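Local coordinates for protein VP2 (Primate bocaparvovirus 1, PDB 7L0Y) that self-assembles in 60 copies into the T=1 icosahedral capsid of human bocavirus 1, a shell about 26 nm across, at residues K101-K106 / F220-E225; A141-S146 / Y167-I172; W397-R402 / M418-G423. All coordinates share one frame; numbering follows the deposited sequence.

Contact 1: K101-K106 / F220-E225; sequences KAMQVK and FNFDCE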
# COMPACT_ATOMS: atom_id res chain seq x y z
N LYS A 101 -57.20 11.93 -66.70
CA LYS A 101 -56.62 12.05 -65.37
C LYS A 101 -55.68 13.24 -65.25
O LYS A 101 -55.93 14.15 -64.45
CB LYS A 101 -55.87 10.76 -65.01
CG LYS A 101 -55.31 10.76 -63.61
CD LYS A 101 -54.53 9.49 -63.36
CE LYS A 101 -53.84 9.52 -62.01
NZ LYS A 101 -54.83 9.59 -60.91
N ALA A 102 -54.59 13.25 -66.00
CA ALA A 102 -53.65 14.35 -66.01
C ALA A 102 -53.48 14.84 -67.43
O ALA A 102 -53.61 14.08 -68.39
CB ALA A 102 -52.30 13.93 -65.43
N MET A 103 -53.22 16.14 -67.57
CA MET A 103 -53.02 16.75 -68.87
C MET A 103 -51.79 17.64 -68.82
O MET A 103 -51.53 18.30 -67.82
CB MET A 103 -54.24 17.56 -69.28
CG MET A 103 -54.18 18.14 -70.66
SD MET A 103 -55.74 18.90 -71.12
CE MET A 103 -55.36 19.57 -72.73
N GLN A 104 -51.02 17.62 -69.90
CA GLN A 104 -49.80 18.41 -69.99
C GLN A 104 -49.73 19.00 -71.39
O GLN A 104 -49.78 18.26 -72.37
CB GLN A 104 -48.59 17.53 -69.70
CG GLN A 104 -47.29 18.26 -69.54
CD GLN A 104 -46.20 17.31 -69.10
OE1 GLN A 104 -46.45 16.14 -68.84
NE2 GLN A 104 -44.97 17.81 -69.03
N VAL A 105 -49.63 20.32 -71.48
CA VAL A 105 -49.54 21.01 -72.76
C VAL A 105 -48.23 21.77 -72.80
O VAL A 105 -47.92 22.53 -71.87
CB VAL A 105 -50.72 21.95 -72.99
CG1 VAL A 105 -50.51 22.74 -74.26
CG2 VAL A 105 -52.00 21.17 -73.09
N LYS A 106 -47.46 21.57 -73.86
CA LYS A 106 -46.25 22.35 -74.12
C LYS A 106 -46.44 23.15 -75.39
O LYS A 106 -46.97 22.63 -76.38
CB LYS A 106 -45.03 21.45 -74.25
CG LYS A 106 -44.65 20.73 -72.99
CD LYS A 106 -43.47 19.82 -73.25
CE LYS A 106 -43.03 19.10 -72.00
NZ LYS A 106 -41.91 18.17 -72.29
N PHE A 220 -52.49 20.18 -66.03
CA PHE A 220 -53.85 20.20 -65.51
C PHE A 220 -54.16 18.82 -64.97
O PHE A 220 -53.87 17.81 -65.61
CB PHE A 220 -54.84 20.59 -66.61
CG PHE A 220 -56.26 20.63 -66.15
CD1 PHE A 220 -56.76 21.76 -65.52
CD2 PHE A 220 -57.10 19.55 -66.34
CE1 PHE A 220 -58.05 21.80 -65.10
CE2 PHE A 220 -58.40 19.59 -65.92
CZ PHE A 220 -58.88 20.72 -65.30
N ASN A 221 -54.76 18.77 -63.78
CA ASN A 221 -55.19 17.51 -63.18
C ASN A 221 -56.70 17.43 -63.26
O ASN A 221 -57.41 18.20 -62.60
CB ASN A 221 -54.71 17.39 -61.74
CG ASN A 221 -53.22 17.21 -61.65
OD1 ASN A 221 -52.55 17.91 -60.90
ND2 ASN A 221 -52.70 16.27 -62.41
N PHE A 222 -57.19 16.51 -64.08
CA PHE A 222 -58.62 16.23 -64.13
C PHE A 222 -59.08 15.55 -62.85
O PHE A 222 -58.48 14.58 -62.39
CB PHE A 222 -58.94 15.32 -65.31
CG PHE A 222 -58.77 15.95 -66.64
CD1 PHE A 222 -59.82 16.61 -67.25
CD2 PHE A 222 -57.57 15.87 -67.31
CE1 PHE A 222 -59.68 17.17 -68.48
CE2 PHE A 222 -57.42 16.44 -68.55
CZ PHE A 222 -58.47 17.09 -69.13
N ASP A 223 -60.16 16.07 -62.28
CA ASP A 223 -60.99 15.30 -61.37
C ASP A 223 -62.34 15.13 -62.06
O ASP A 223 -63.13 16.07 -62.15
CB ASP A 223 -61.11 16.00 -60.01
CG ASP A 223 -61.89 15.18 -59.01
OD1 ASP A 223 -61.39 14.10 -58.63
OD2 ASP A 223 -62.99 15.61 -58.61
N CYS A 224 -62.60 13.93 -62.55
CA CYS A 224 -63.61 13.73 -63.57
C CYS A 224 -64.48 12.51 -63.28
O CYS A 224 -64.04 11.53 -62.68
CB CYS A 224 -63.00 13.58 -64.97
SG CYS A 224 -62.35 15.09 -65.66
N GLU A 225 -65.72 12.60 -63.74
CA GLU A 225 -66.58 11.44 -63.76
C GLU A 225 -66.24 10.57 -64.96
O GLU A 225 -65.76 11.05 -65.99
CB GLU A 225 -68.05 11.86 -63.81
CG GLU A 225 -68.43 12.61 -65.07
CD GLU A 225 -69.86 13.11 -65.05
OE1 GLU A 225 -70.65 12.62 -64.21
OE2 GLU A 225 -70.20 13.98 -65.87

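Contact 2: A141-S146 / Y167-I172; sequences AYPNAS and YGYIPI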
# COMPACT_ATOMS: atom_id res chain seq x y z
N ALA A 141 -61.61 33.32 -65.42
CA ALA A 141 -61.89 34.71 -65.09
C ALA A 141 -62.35 35.50 -66.30
O ALA A 141 -62.83 36.63 -66.14
CB ALA A 141 -60.64 35.35 -64.49
N TYR A 142 -62.23 34.95 -67.48
CA TYR A 142 -62.65 35.57 -68.71
C TYR A 142 -63.72 34.73 -69.38
O TYR A 142 -63.86 33.54 -69.07
CB TYR A 142 -61.46 35.76 -69.65
CG TYR A 142 -60.45 36.74 -69.16
CD1 TYR A 142 -60.61 38.10 -69.39
CD2 TYR A 142 -59.33 36.33 -68.45
CE1 TYR A 142 -59.70 39.00 -68.94
CE2 TYR A 142 -58.41 37.23 -68.01
CZ TYR A 142 -58.60 38.57 -68.25
OH TYR A 142 -57.69 39.49 -67.81
N PRO A 143 -64.51 35.31 -70.27
CA PRO A 143 -65.48 34.51 -71.02
C PRO A 143 -64.81 33.34 -71.70
O PRO A 143 -63.68 33.44 -72.19
CB PRO A 143 -66.04 35.51 -72.04
CG PRO A 143 -65.86 36.81 -71.40
CD PRO A 143 -64.62 36.74 -70.60
N ASN A 144 -65.50 32.21 -71.72
CA ASN A 144 -64.94 31.02 -72.34
C ASN A 144 -64.66 31.26 -73.81
O ASN A 144 -65.46 31.88 -74.51
CB ASN A 144 -65.88 29.83 -72.18
CG ASN A 144 -67.22 30.07 -72.79
OD1 ASN A 144 -67.64 31.22 -72.93
ND2 ASN A 144 -67.88 29.01 -73.22
N ALA A 145 -63.52 30.78 -74.28
CA ALA A 145 -63.16 30.97 -75.67
C ALA A 145 -63.89 29.99 -76.56
O ALA A 145 -64.31 30.35 -77.67
CB ALA A 145 -61.65 30.82 -75.85
N SER A 146 -64.08 28.77 -76.09
CA SER A 146 -64.56 27.69 -76.92
C SER A 146 -65.92 27.24 -76.44
O SER A 146 -66.27 27.38 -75.26
CB SER A 146 -63.58 26.52 -76.91
OG SER A 146 -64.10 25.45 -77.65
N TYR A 167 -60.40 34.90 -80.78
CA TYR A 167 -61.22 34.89 -79.58
C TYR A 167 -62.21 36.04 -79.59
O TYR A 167 -61.91 37.15 -80.03
CB TYR A 167 -60.33 34.95 -78.35
CG TYR A 167 -61.05 35.15 -77.05
CD1 TYR A 167 -61.92 34.20 -76.57
CD2 TYR A 167 -60.79 36.25 -76.26
CE1 TYR A 167 -62.56 34.37 -75.38
CE2 TYR A 167 -61.40 36.42 -75.08
CZ TYR A 167 -62.29 35.48 -74.63
OH TYR A 167 -62.90 35.66 -73.43
N GLY A 168 -63.41 35.75 -79.12
CA GLY A 168 -64.46 36.74 -79.04
C GLY A 168 -65.53 36.22 -78.13
O GLY A 168 -65.56 35.03 -77.80
N TYR A 169 -66.41 37.12 -77.71
CA TYR A 169 -67.42 36.75 -76.75
C TYR A 169 -68.58 37.72 -76.87
O TYR A 169 -68.45 38.82 -77.39
CB TYR A 169 -66.86 36.72 -75.33
CG TYR A 169 -66.31 38.04 -74.85
CD1 TYR A 169 -67.11 38.95 -74.19
CD2 TYR A 169 -64.98 38.37 -75.06
CE1 TYR A 169 -66.61 40.14 -73.76
CE2 TYR A 169 -64.48 39.56 -74.63
CZ TYR A 169 -65.29 40.44 -73.98
OH TYR A 169 -64.79 41.64 -73.56
N ILE A 170 -69.73 37.27 -76.37
CA ILE A 170 -70.97 38.04 -76.41
C ILE A 170 -71.07 38.80 -75.09
O ILE A 170 -71.23 38.16 -74.04
CB ILE A 170 -72.17 37.13 -76.64
CG1 ILE A 170 -72.05 36.45 -78.00
CG2 ILE A 170 -73.46 37.91 -76.55
CD1 ILE A 170 -72.99 35.30 -78.20
N PRO A 171 -70.92 40.12 -75.09
CA PRO A 171 -70.98 40.85 -73.82
C PRO A 171 -72.38 40.99 -73.26
O PRO A 171 -72.54 41.10 -72.04
CB PRO A 171 -70.38 42.21 -74.19
CG PRO A 171 -70.70 42.37 -75.63
CD PRO A 171 -70.69 41.01 -76.24
N ILE A 172 -73.40 40.99 -74.10
CA ILE A 172 -74.76 41.23 -73.65
C ILE A 172 -75.70 40.51 -74.59
O ILE A 172 -75.35 40.22 -75.74
CB ILE A 172 -75.08 42.74 -73.60
CG1 ILE A 172 -76.37 43.01 -72.84
CG2 ILE A 172 -75.22 43.28 -74.99
CD1 ILE A 172 -76.58 44.45 -72.54

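Contact 3: W397-R402 / M418-G423; sequences WCKKPR and MDHPPG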
# COMPACT_ATOMS: atom_id res chain seq x y z
N TRP A 397 -65.70 17.78 -72.95
CA TRP A 397 -66.28 18.46 -71.81
C TRP A 397 -67.09 19.66 -72.26
O TRP A 397 -66.95 20.15 -73.38
CB TRP A 397 -65.22 18.94 -70.83
CG TRP A 397 -64.24 19.87 -71.44
CD1 TRP A 397 -64.40 21.21 -71.63
CD2 TRP A 397 -62.94 19.55 -71.92
NE1 TRP A 397 -63.28 21.73 -72.22
CE2 TRP A 397 -62.37 20.74 -72.41
CE3 TRP A 397 -62.20 18.37 -72.00
CZ2 TRP A 397 -61.10 20.78 -72.96
CZ3 TRP A 397 -60.94 18.42 -72.54
CH2 TRP A 397 -60.40 19.61 -73.02
N CYS A 398 -67.98 20.09 -71.38
CA CYS A 398 -68.49 21.45 -71.38
C CYS A 398 -68.30 22.00 -69.98
O CYS A 398 -68.21 21.24 -69.02
CB CYS A 398 -69.96 21.52 -71.77
SG CYS A 398 -70.60 23.22 -71.90
N LYS A 399 -68.22 23.32 -69.87
CA LYS A 399 -68.09 23.92 -68.55
C LYS A 399 -69.47 24.09 -67.92
O LYS A 399 -70.41 24.55 -68.56
CB LYS A 399 -67.39 25.27 -68.65
CG LYS A 399 -67.15 25.90 -67.30
CD LYS A 399 -66.44 27.21 -67.42
CE LYS A 399 -66.37 27.89 -66.08
NZ LYS A 399 -65.61 27.08 -65.10
N LYS A 400 -69.58 23.68 -66.66
CA LYS A 400 -70.80 23.91 -65.90
C LYS A 400 -70.98 25.41 -65.67
O LYS A 400 -70.05 26.07 -65.19
CB LYS A 400 -70.73 23.22 -64.55
CG LYS A 400 -70.63 21.73 -64.60
CD LYS A 400 -70.35 21.16 -63.22
CE LYS A 400 -70.19 19.66 -63.27
NZ LYS A 400 -69.85 19.07 -61.95
N PRO A 401 -72.14 25.97 -65.99
CA PRO A 401 -72.37 27.38 -65.67
C PRO A 401 -72.27 27.61 -64.17
O PRO A 401 -72.71 26.78 -63.37
CB PRO A 401 -73.78 27.63 -66.19
CG PRO A 401 -74.00 26.57 -67.21
CD PRO A 401 -73.28 25.37 -66.69
N ARG A 402 -71.70 28.74 -63.79
CA ARG A 402 -71.68 29.11 -62.38
C ARG A 402 -73.07 29.61 -62.04
O ARG A 402 -73.53 30.62 -62.57
CB ARG A 402 -70.64 30.19 -62.09
CG ARG A 402 -69.19 29.79 -62.26
CD ARG A 402 -68.30 30.97 -61.88
NE ARG A 402 -66.87 30.66 -61.92
CZ ARG A 402 -66.10 30.79 -62.99
NH1 ARG A 402 -66.59 31.25 -64.13
NH2 ARG A 402 -64.81 30.48 -62.91
N MET A 418 -68.25 19.92 -66.58
CA MET A 418 -67.18 19.99 -65.60
C MET A 418 -67.23 21.34 -64.91
O MET A 418 -67.54 22.36 -65.53
CB MET A 418 -65.81 19.79 -66.24
CG MET A 418 -65.53 18.38 -66.69
SD MET A 418 -63.88 18.24 -67.38
CE MET A 418 -62.91 18.50 -65.89
N ASP A 419 -66.92 21.34 -63.61
CA ASP A 419 -66.85 22.59 -62.87
C ASP A 419 -65.66 23.43 -63.31
O ASP A 419 -65.78 24.64 -63.52
CB ASP A 419 -66.80 22.30 -61.38
CG ASP A 419 -65.69 21.33 -61.01
OD1 ASP A 419 -64.84 21.05 -61.87
OD2 ASP A 419 -65.70 20.84 -59.87
N HIS A 420 -64.50 22.80 -63.48
CA HIS A 420 -63.29 23.47 -63.96
C HIS A 420 -62.65 22.61 -65.03
O HIS A 420 -61.76 21.81 -64.76
CB HIS A 420 -62.32 23.74 -62.82
CG HIS A 420 -62.89 24.62 -61.75
ND1 HIS A 420 -63.15 25.96 -61.95
CD2 HIS A 420 -63.29 24.34 -60.49
CE1 HIS A 420 -63.66 26.47 -60.85
NE2 HIS A 420 -63.76 25.51 -59.95
N PRO A 421 -63.09 22.76 -66.28
CA PRO A 421 -62.41 22.11 -67.38
C PRO A 421 -61.02 22.71 -67.57
O PRO A 421 -60.70 23.74 -66.96
CB PRO A 421 -63.32 22.41 -68.58
CG PRO A 421 -64.00 23.65 -68.21
CD PRO A 421 -64.21 23.60 -66.73
N PRO A 422 -60.16 22.07 -68.36
CA PRO A 422 -58.84 22.65 -68.63
C PRO A 422 -58.95 24.09 -69.09
O PRO A 422 -59.84 24.43 -69.87
CB PRO A 422 -58.29 21.75 -69.74
CG PRO A 422 -59.00 20.49 -69.58
CD PRO A 422 -60.36 20.81 -69.10
N GLY A 423 -58.06 24.95 -68.60
CA GLY A 423 -58.13 26.35 -68.97
C GLY A 423 -57.77 26.55 -70.43
O GLY A 423 -56.96 25.81 -71.00

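Contact 1: K101-K106 / F220-E225
Met103 and Phe220 are joined twice through their backbones. Met103 N donates to Phe220 O at 2.7 Å, and Phe220 N returns a bond to Met103 O at 2.8 Å, which makes the two residues an antiparallel hydrogen-bonded pair. One step along, Ala102 faces Asn221 in the non-hydrogen-bonded position, where the CA-H of Ala102 makes a C-H...O contact with Phe220 O. The next link, from Phe222 N to Lys101 O, is weak, its N-H...O angle only 128°.

In the parvovirus jelly roll these segments belong to two neighbouring strands of the BIDG sheet, 95-118 and 215-232. On its other edge, strand 95-118 pairs with strand 446-462, and there Lys101 and Ala102 both face Val457 in a classic beta bulge.

The side chains of the hydrogen-bonded pair start out on the same face of the sheet, their CB atoms 4.1 Å apart, and then diverge. Met103 has CG anti to the backbone N (chi1 -175°) and runs on extended, a course that takes SD past the ring of Phe222. The two side chains cross obliquely. Met103 SD lies 4.9 Å from the centroid of the Phe222 ring, oblique at 72° off its normal, a Met-aromatic contact with CZ as the nearest ring atom, while Met103 CB approaches CE2 of the same ring. Lys101 O lies at the ring's edge, in its plane, and 3.3 Å from Phe222 CB. Over one face of the Phe222 ring sits CE2 of Phe220, offset toward the rim. On the opposite side of the sheet the contact is slighter: Asn221 brings ND2 to 3.8 Å from Ala102 CB. Met103 also packs on Cys454 and Ile456 of strand 446-462 and on Phe76.

Contact 2: A141-S146 / Y167-I172
Tyr167 reaches from its strand to the loop residues Pro143, Asn144 and Ala145. Its CB sets the course: with CG anti to the backbone N (chi1 171°), the ring extends toward 143-145. CD1 is the first ring atom to touch, lying 3.5 Å from Ala145 CB. CE1 follows, close to both Ala145 CA and Pro143 O, and Asn144 O stands at the ring's edge, in its plane. At the tip, OH donates a hydrogen bond of 2.7 Å to Pro143 O. The hydroxyl comes from the side of the carbonyl, with a C=O...OH angle of 121°, and is tilted from the carbonyl plane. The same hydroxyl oxygen rests 3.4 Å from Pro143 CB.

Both segments lie between strands 132-137 and 208-210, the E and F strands of the jelly roll, so the contact folds this long EF connection back on itself. Strand 161-169 pairs there with 65-69 and 71-74, and Phe426 of strand 424-429 meets the Tyr167 ring edge-to-face.

Pro143 is held from a second direction by Tyr169. Pro143 CG sits over one face of the Tyr169 ring, 3.9 Å from its centroid and 20° off the normal, a CH-pi contact, while the CB atoms of Pro143 and Tyr169 approach to 3.6 Å. Tyr169 OH is hydrogen-bonded to Phe200 N, and Tyr233 of a neighbouring subunit packs on Pro143.

Contact 3: W397-R402 / M418-G423
Lys399 and Met418 form a parallel beta bridge, in which Met418 N bonds to Cys398 O at 2.8 Å and Lys400 N to Met418 O at 2.7 Å, so that Met418 clasps the backbone on both sides of Lys399.

Trp397 carries much of the apolar contact. Its CG sits between the backbone N and the carbonyl carbon (chi1 59°), a rotation that presents one face of the indole to two successive prolines. Pro421 CB lies over the five-membered ring, 3.5 Å from CD1. Pro422 CD stands above the six-membered ring, 3.8 Å from its centroid and only 8° off the normal, with CG of the same proline near CH2. Both are CH-pi contacts, and together they spread the Pro421-Pro422 pair along the length of the indole. Met418 SD meets Trp397 CB at 3.8 Å and stands oblique to the ring, a Met-aromatic contact.

Lys399 crosses Pro421 at about a right angle, CG packing on the proline CD. Its chain then bends at the last torsion (chi4 61°), bringing NZ to Asp419 O for a hydrogen bond of 2.9 Å. NZ also lies over one face of the Arg402 guanidinium, offset toward its rim, an approach of two probably cationic groups. Lys400 stays extended, laying its methylenes along the Met418-Asp419 peptide, with CD 3.5 Å from Asp419 N.

In the capsid, Arg402 reaches Val518 O of a neighbouring subunit through NH1. Within its own chain, the short parallel pair 397-399 and 416-418 lies in the long GH connection, ahead of strand 424-429, while Met418 packs against Phe222 and Cys224 of strand 215-232.

How the contacts relate
Contacts 1 and 3 are neighbours, their centres 13 Å apart, and they touch directly: Phe222 CZ of contact 1 meets Pro422 CG of contact 3 at 3.5 Å. Pro422 thus touches both the Trp397 indole and the ring of Phe222, joining the GH connection to the BIDG sheet. Contact 2 stands apart from contact 1, with centres 23 Å apart, although along the chain it is nested inside the loop that contact 1 closes. It comes closer to contact 3, the nearest atoms being about 5 Å apart without touching. Contacts 2 and 3 also both reach the same neighbouring subunit, which places them near an assembly interface of the capsid.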